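Local coordinates for SPbeta prophage-derived uncharacterized protein YomS (Bacillus subtilis, PDB 6I5O), which is of uncharacterised biochemical function but is encoded in the lytic cassette of a Bacillus subtilis prophage, at the interface of chains A and B. Numbering follows the deposited sequence. Chains: chain A/B, SPBc2 prophage-derived uncharacterized protein YomS.

The interface of chains A and B. Residues chain A 44-46, 86; chain B 60, 64-66.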
# COMPACT_ATOMS: atom_id res chain seq x y z
N LYS A 44 -12.54 13.31 -11.31
CA LYS A 44 -14.01 13.34 -11.24
C LYS A 44 -14.54 13.64 -12.64
O LYS A 44 -14.16 14.69 -13.26
CB LYS A 44 -14.48 14.40 -10.25
CG LYS A 44 -15.98 14.58 -10.21
CD LYS A 44 -16.73 13.38 -9.68
CE LYS A 44 -18.24 13.40 -9.91
NZ LYS A 44 -18.88 14.52 -9.22
N ILE A 45 -15.43 12.79 -13.10
CA ILE A 45 -16.15 13.02 -14.39
C ILE A 45 -17.54 13.50 -14.00
O ILE A 45 -18.27 12.79 -13.28
CB ILE A 45 -16.17 11.73 -15.22
CG1 ILE A 45 -14.74 11.35 -15.60
CG2 ILE A 45 -17.01 11.89 -16.47
CD1 ILE A 45 -14.58 9.94 -16.02
N SER A 46 -17.90 14.70 -14.47
CA SER A 46 -19.14 15.38 -14.05
C SER A 46 -19.77 16.11 -15.25
O SER A 46 -19.34 15.92 -16.40
CB SER A 46 -18.84 16.34 -12.90
OG SER A 46 -18.07 17.44 -13.40
N ASN A 86 -20.52 11.12 -13.37
CA ASN A 86 -20.61 11.08 -11.89
C ASN A 86 -19.76 9.92 -11.35
O ASN A 86 -20.31 9.02 -10.66
CB ASN A 86 -22.05 11.03 -11.40
CG ASN A 86 -22.09 11.24 -9.89
OD1 ASN A 86 -21.15 11.82 -9.35
ND2 ASN A 86 -23.17 10.80 -9.27
N ASP B 60 -18.40 16.66 -4.55
CA ASP B 60 -17.45 17.59 -5.20
C ASP B 60 -17.80 19.04 -4.88
O ASP B 60 -18.75 19.31 -4.12
CB ASP B 60 -17.38 17.29 -6.71
CG ASP B 60 -18.60 17.65 -7.56
OD1 ASP B 60 -19.53 18.32 -7.04
OD2 ASP B 60 -18.57 17.27 -8.76
N GLU B 64 -22.30 17.59 -6.13
CA GLU B 64 -22.73 16.30 -6.72
C GLU B 64 -22.25 15.17 -5.78
O GLU B 64 -21.09 15.20 -5.39
CB GLU B 64 -22.18 16.13 -8.13
CG GLU B 64 -22.68 14.87 -8.79
CD GLU B 64 -22.29 14.70 -10.24
OE1 GLU B 64 -21.11 14.95 -10.58
OE2 GLU B 64 -23.20 14.42 -11.07
N LYS B 65 -23.14 14.24 -5.49
CA LYS B 65 -22.87 13.07 -4.61
C LYS B 65 -22.57 11.86 -5.46
O LYS B 65 -23.27 11.59 -6.43
CB LYS B 65 -24.10 12.75 -3.75
CG LYS B 65 -24.43 13.85 -2.78
CD LYS B 65 -25.86 13.76 -2.27
CE LYS B 65 -26.19 12.48 -1.54
NZ LYS B 65 -27.58 12.53 -0.97
N THR B 66 -21.55 11.12 -5.06
CA THR B 66 -21.13 9.89 -5.77
C THR B 66 -20.95 8.78 -4.73
O THR B 66 -20.25 8.98 -3.72
CB THR B 66 -19.78 10.11 -6.45
OG1 THR B 66 -19.80 11.33 -7.22
CG2 THR B 66 -19.42 8.95 -7.36
O HOH W 1 -19.05 13.74 -6.39
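A:Lys44, on strand 40-46 of chain A, and A:Asn86, in the left-handed backbone region just before strand 87-92, reach across to a chain B segment that runs from the loop holding B:Asp60 and B:Glu64 into the short strand 65-67. A:Lys44 puts its ammonium between two carboxylates, forming salt bridges from NZ to B:Glu64 OE1 at 2.6 Å and to B:Asp60 OD2 at 2.8 Å. B:Glu64 OE1 is met on the anti side, somewhat out of the carboxylate plane, whereas B:Asp60 OD2 is approached from above the carboxylate plane by a lysine chain running nearly perpendicular to the aspartate. The other aspartate oxygen, OD1, accepts the backbone N of B:Glu64, which ties the two acids together and helps hold the B:Asp60 carboxylate in place. B:Glu64 points its CG away from the backbone N (chi1 -176°) and stays extended to the carboxylate, which reaches A:Asn86, where amide and carboxylate stack with planes 15° apart. The asparagine uses both ends of its amide: OD1 accepts the hydroxyl OG1 of B:Thr66 at 2.6 Å, and ND2 gives a fairly straight bond to the backbone O of B:Lys65 at 2.9 Å, with that oxygen nearly in the plane of the asparagine amide. This pairing defines which way the amide is flipped. Water 1 joins the two halves of the contact, bonding A:Lys44 NZ, the backbone O of B:Glu64 and B:Thr66 OG1. The paired acids probably favour a charged lysine. In the crystal the patch joins two YomS copies, and it may help set their relative orientation, although the structure alone does not show that the assembly forms in the cell.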